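Local coordinates for 3-oxo-glucose-6-phosphate:glutamate aminotransferase (Bacillus subtilis subsp. subtilis, PDB 4K2M), which catalyses the reversible pyridoxal phosphate-dependent transamination of 3-dehydro-glucose 6-phosphate with glutamate to give kanosamine 6-phosphate, a step in antibiotic biosynthesis, at residues S10-K24 with S313-R325. Sequence-based numbering, arbitrary orientation.
With ACT (acetate ion), chain F.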
# COMPACT_ATOMS: atom_id res chain seq x y z
N SER A 10 -16.17 -18.46 19.50
CA SER A 10 -15.83 -18.12 18.12
C SER A 10 -14.96 -16.87 18.09
O SER A 10 -14.31 -16.57 17.09
CB SER A 10 -17.10 -17.82 17.34
OG SER A 10 -17.80 -16.77 17.97
N GLY A 11 -14.98 -16.13 19.20
CA GLY A 11 -14.28 -14.86 19.30
C GLY A 11 -15.11 -13.70 18.77
O GLY A 11 -14.65 -12.55 18.79
N LYS A 12 -16.33 -13.99 18.30
CA LYS A 12 -17.20 -12.95 17.76
C LYS A 12 -17.94 -12.25 18.89
O LYS A 12 -17.98 -12.73 20.03
CB LYS A 12 -18.17 -13.53 16.72
CG LYS A 12 -17.46 -14.33 15.62
CD LYS A 12 -17.72 -13.77 14.24
CE LYS A 12 -16.65 -14.24 13.26
NZ LYS A 12 -16.66 -15.72 13.05
N SER A 13 -18.54 -11.11 18.57
CA SER A 13 -19.03 -10.22 19.60
C SER A 13 -20.15 -10.83 20.45
O SER A 13 -20.15 -10.70 21.69
CB SER A 13 -19.46 -8.88 18.98
OG SER A 13 -20.54 -9.05 18.08
N LYS A 14 -21.10 -11.50 19.81
CA LYS A 14 -22.22 -12.05 20.56
C LYS A 14 -21.73 -13.18 21.46
O LYS A 14 -22.08 -13.25 22.66
CB LYS A 14 -23.31 -12.55 19.62
CG LYS A 14 -24.52 -13.09 20.37
CD LYS A 14 -25.65 -13.41 19.42
CE LYS A 14 -26.86 -13.91 20.19
NZ LYS A 14 -27.62 -14.93 19.42
N GLU A 15 -20.89 -14.04 20.91
CA GLU A 15 -20.36 -15.14 21.70
C GLU A 15 -19.46 -14.64 22.83
O GLU A 15 -19.41 -15.24 23.89
CB GLU A 15 -19.63 -16.14 20.79
CG GLU A 15 -20.53 -16.76 19.71
CD GLU A 15 -20.57 -15.95 18.40
OE1 GLU A 15 -20.16 -16.50 17.35
OE2 GLU A 15 -21.02 -14.78 18.41
N ASN A 16 -18.75 -13.54 22.61
CA ASN A 16 -17.88 -13.01 23.66
C ASN A 16 -18.67 -12.53 24.86
O ASN A 16 -18.15 -12.55 25.98
CB ASN A 16 -16.99 -11.87 23.13
CG ASN A 16 -15.78 -12.37 22.37
OD1 ASN A 16 -15.44 -13.57 22.41
ND2 ASN A 16 -15.08 -11.45 21.72
N MET A 17 -19.90 -12.08 24.65
CA MET A 17 -20.74 -11.63 25.76
C MET A 17 -21.06 -12.78 26.68
O MET A 17 -21.11 -12.62 27.90
CB MET A 17 -22.06 -11.05 25.28
CG MET A 17 -22.08 -9.56 25.20
SD MET A 17 -21.72 -8.71 26.75
CE MET A 17 -21.75 -7.12 25.95
N SER A 18 -21.34 -13.93 26.09
CA SER A 18 -21.60 -15.12 26.89
C SER A 18 -20.34 -15.55 27.62
O SER A 18 -20.37 -15.89 28.81
CB SER A 18 -22.14 -16.25 26.01
OG SER A 18 -22.46 -17.37 26.82
N LEU A 19 -19.21 -15.52 26.90
CA LEU A 19 -17.93 -15.92 27.48
C LEU A 19 -17.56 -15.05 28.67
O LEU A 19 -16.99 -15.52 29.66
CB LEU A 19 -16.82 -15.85 26.41
CG LEU A 19 -15.43 -16.38 26.80
CD1 LEU A 19 -15.48 -17.84 27.28
CD2 LEU A 19 -14.45 -16.23 25.61
N LEU A 20 -17.91 -13.76 28.59
CA LEU A 20 -17.65 -12.81 29.66
C LEU A 20 -18.35 -13.24 30.95
O LEU A 20 -17.73 -13.26 32.02
CB LEU A 20 -18.13 -11.41 29.25
CG LEU A 20 -17.92 -10.30 30.28
CD1 LEU A 20 -16.44 -10.11 30.57
CD2 LEU A 20 -18.55 -8.98 29.84
N LYS A 21 -19.62 -13.58 30.84
CA LYS A 21 -20.34 -14.09 32.00
C LYS A 21 -19.68 -15.35 32.54
O LYS A 21 -19.54 -15.52 33.75
CB LYS A 21 -21.80 -14.35 31.65
CG LYS A 21 -22.51 -13.08 31.22
CD LYS A 21 -23.88 -13.38 30.63
CE LYS A 21 -24.40 -12.17 29.88
NZ LYS A 21 -24.89 -12.54 28.52
N HIS A 22 -19.25 -16.23 31.64
CA HIS A 22 -18.69 -17.50 32.09
C HIS A 22 -17.31 -17.39 32.72
O HIS A 22 -16.99 -18.10 33.67
CB HIS A 22 -18.69 -18.54 30.96
CG HIS A 22 -20.04 -19.15 30.73
ND1 HIS A 22 -20.42 -20.34 31.30
CD2 HIS A 22 -21.10 -18.71 30.01
CE1 HIS A 22 -21.66 -20.62 30.93
NE2 HIS A 22 -22.09 -19.65 30.14
N LEU A 23 -16.49 -16.49 32.19
CA LEU A 23 -15.13 -16.35 32.68
C LEU A 23 -15.11 -15.52 33.95
O LEU A 23 -14.11 -15.49 34.67
CB LEU A 23 -14.20 -15.78 31.60
CG LEU A 23 -13.92 -16.71 30.42
CD1 LEU A 23 -12.91 -16.12 29.44
CD2 LEU A 23 -13.44 -18.10 30.90
N LYS A 24 -16.24 -14.87 34.25
CA LYS A 24 -16.40 -14.21 35.54
C LYS A 24 -16.80 -15.20 36.62
O LYS A 24 -16.65 -14.93 37.81
CB LYS A 24 -17.47 -13.12 35.45
CG LYS A 24 -17.00 -11.81 34.82
CD LYS A 24 -18.17 -10.83 34.75
CE LYS A 24 -17.76 -9.50 34.14
NZ LYS A 24 -18.94 -8.60 34.05
N SER A 313 -9.17 -13.14 18.92
CA SER A 313 -10.27 -13.46 19.84
C SER A 313 -9.95 -13.01 21.26
O SER A 313 -10.81 -12.42 21.93
CB SER A 313 -10.60 -14.94 19.81
OG SER A 313 -11.15 -15.28 18.55
N LEU A 314 -8.74 -13.29 21.72
CA LEU A 314 -8.34 -12.89 23.08
C LEU A 314 -8.37 -11.37 23.21
O LEU A 314 -8.88 -10.83 24.18
CB LEU A 314 -6.95 -13.41 23.42
CG LEU A 314 -6.38 -12.84 24.72
CD1 LEU A 314 -7.18 -13.33 25.93
CD2 LEU A 314 -4.90 -13.15 24.88
N ASN A 315 -7.84 -10.68 22.21
CA ASN A 315 -7.80 -9.22 22.26
C ASN A 315 -9.17 -8.60 22.25
O ASN A 315 -9.44 -7.63 22.98
CB ASN A 315 -6.93 -8.65 21.14
CG ASN A 315 -5.45 -8.73 21.44
OD1 ASN A 315 -5.04 -8.97 22.59
ND2 ASN A 315 -4.63 -8.50 20.42
N ASN A 316 -10.06 -9.13 21.42
CA ASN A 316 -11.42 -8.60 21.38
C ASN A 316 -12.12 -8.88 22.71
O ASN A 316 -12.87 -8.03 23.20
CB ASN A 316 -12.23 -9.15 20.20
CG ASN A 316 -12.14 -8.27 18.97
OD1 ASN A 316 -11.23 -7.43 18.87
ND2 ASN A 316 -13.09 -8.42 18.05
N PHE A 317 -11.85 -10.03 23.31
CA PHE A 317 -12.42 -10.29 24.62
C PHE A 317 -11.90 -9.27 25.66
O PHE A 317 -12.68 -8.74 26.48
CB PHE A 317 -12.13 -11.72 25.10
CG PHE A 317 -12.72 -12.00 26.45
CD1 PHE A 317 -14.05 -12.37 26.56
CD2 PHE A 317 -11.95 -11.85 27.59
CE1 PHE A 317 -14.62 -12.61 27.80
CE2 PHE A 317 -12.50 -12.08 28.84
CZ PHE A 317 -13.82 -12.47 28.95
N LYS A 318 -10.61 -8.98 25.61
CA LYS A 318 -10.06 -8.03 26.58
C LYS A 318 -10.68 -6.65 26.40
O LYS A 318 -10.96 -5.96 27.38
CB LYS A 318 -8.53 -7.97 26.46
CG LYS A 318 -7.84 -9.22 27.06
CD LYS A 318 -6.32 -9.09 26.98
CE LYS A 318 -5.79 -8.22 28.12
NZ LYS A 318 -4.30 -8.06 28.01
N ARG A 319 -10.90 -6.25 25.15
CA ARG A 319 -11.61 -4.99 24.88
C ARG A 319 -12.99 -4.98 25.49
O ARG A 319 -13.40 -3.97 26.08
CB ARG A 319 -11.70 -4.74 23.37
CG ARG A 319 -10.38 -4.40 22.73
CD ARG A 319 -10.59 -4.23 21.21
NE ARG A 319 -9.36 -3.85 20.53
CZ ARG A 319 -8.98 -2.59 20.32
NH1 ARG A 319 -9.74 -1.59 20.74
NH2 ARG A 319 -7.81 -2.34 19.72
N LEU A 320 -13.71 -6.09 25.35
CA LEU A 320 -15.06 -6.18 25.92
C LEU A 320 -15.00 -6.06 27.45
O LEU A 320 -15.83 -5.37 28.06
CB LEU A 320 -15.72 -7.50 25.52
CG LEU A 320 -16.97 -7.88 26.32
CD1 LEU A 320 -18.11 -6.91 26.06
CD2 LEU A 320 -17.40 -9.33 26.02
N PHE A 321 -14.02 -6.73 28.06
CA PHE A 321 -13.89 -6.68 29.51
C PHE A 321 -13.66 -5.25 29.95
O PHE A 321 -14.28 -4.77 30.91
CB PHE A 321 -12.74 -7.56 30.02
CG PHE A 321 -12.63 -7.59 31.52
CD1 PHE A 321 -13.45 -8.44 32.26
CD2 PHE A 321 -11.74 -6.77 32.19
CE1 PHE A 321 -13.37 -8.48 33.65
CE2 PHE A 321 -11.65 -6.80 33.58
CZ PHE A 321 -12.48 -7.66 34.31
N LEU A 322 -12.78 -4.55 29.25
CA LEU A 322 -12.52 -3.15 29.54
C LEU A 322 -13.78 -2.29 29.40
O LEU A 322 -14.05 -1.44 30.24
CB LEU A 322 -11.42 -2.60 28.63
CG LEU A 322 -10.03 -3.12 28.99
CD1 LEU A 322 -9.06 -2.75 27.87
CD2 LEU A 322 -9.53 -2.57 30.35
N ALA A 323 -14.54 -2.51 28.33
CA ALA A 323 -15.74 -1.72 28.09
C ALA A 323 -16.76 -1.98 29.20
O ALA A 323 -17.37 -1.05 29.73
CB ALA A 323 -16.34 -2.03 26.71
N ASP A 324 -16.92 -3.25 29.54
CA ASP A 324 -17.85 -3.64 30.61
C ASP A 324 -17.45 -2.97 31.92
O ASP A 324 -18.31 -2.53 32.69
CB ASP A 324 -17.83 -5.16 30.76
CG ASP A 324 -18.75 -5.67 31.87
OD1 ASP A 324 -19.96 -5.36 31.85
OD2 ASP A 324 -18.25 -6.39 32.74
N ARG A 325 -16.15 -2.88 32.17
CA ARG A 325 -15.65 -2.32 33.43
C ARG A 325 -15.90 -0.81 33.49
O ARG A 325 -16.31 -0.29 34.53
CB ARG A 325 -14.16 -2.65 33.59
CG ARG A 325 -13.60 -2.44 35.00
CD ARG A 325 -12.28 -3.20 35.15
NE ARG A 325 -11.72 -3.15 36.51
CZ ARG A 325 -10.85 -2.23 36.94
NH1 ARG A 325 -10.46 -1.26 36.15
NH2 ARG A 325 -10.38 -2.29 38.19
C ACT F . -7.56 0.92 19.43
O ACT F . -8.35 0.35 20.17
OXT ACT F . -6.59 0.30 19.01
CH3 ACT F . -7.78 2.37 19.08
O HOH W 1 -15.39 -9.95 18.77
O HOH W 2 -12.40 -13.03 17.01
O HOH W 3 -12.89 -14.29 22.53
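Phe317, Leu20 and Asn16 mesh as knobs into holes where two helices cross at -66°, a worked example of an added N-terminal domain docking on an aspartate aminotransferase fold: helix 13-24 belongs to the extra domain, helix 312-329 to the DegT/DnrJ/EryC1 family region. In the apolar core, Phe317 holds CG anti to its backbone N (chi1 -179°), which sends the ring among Asn16, Leu19, Leu20 and Leu23. The ring turns an edge to the backbone of helix 13-24, its CE1 lying 3.6 Å from Leu20 CA, while Leu23 CD1 makes an off-centre CH-pi contact. Leu20 forks: CD1 touches both Phe317 CZ and the edge of the Phe321 ring, and CD2 lies against the carboxylate carbon of Asp324. Leu320 also uses both branches, CD1 meeting Met17 CE at 3.6 Å and CD2 pressing on Asn16 O. Trp43 and Leu57 of the N-terminal domain extend this packing, touching Leu23 and Phe317 respectively.

Near the start of helix 13-24 waters carry the polar links, while Gly11 CA packs directly against Ser313 OG, 3.2 Å away, a hydroxyl also hydrogen-bonded to Asn40 OD1. One water joins Gly11 O to Asn316 ND2, which also bonds Ile229 O; another donates to both Asn16 OD1 and Ser313 O. Farther along, Lys24 forms a salt bridge with Asp324: its extended chain brings NZ to 2.7 Å from Asp324 OD2, on the syn side and 27° out of the carboxylate plane.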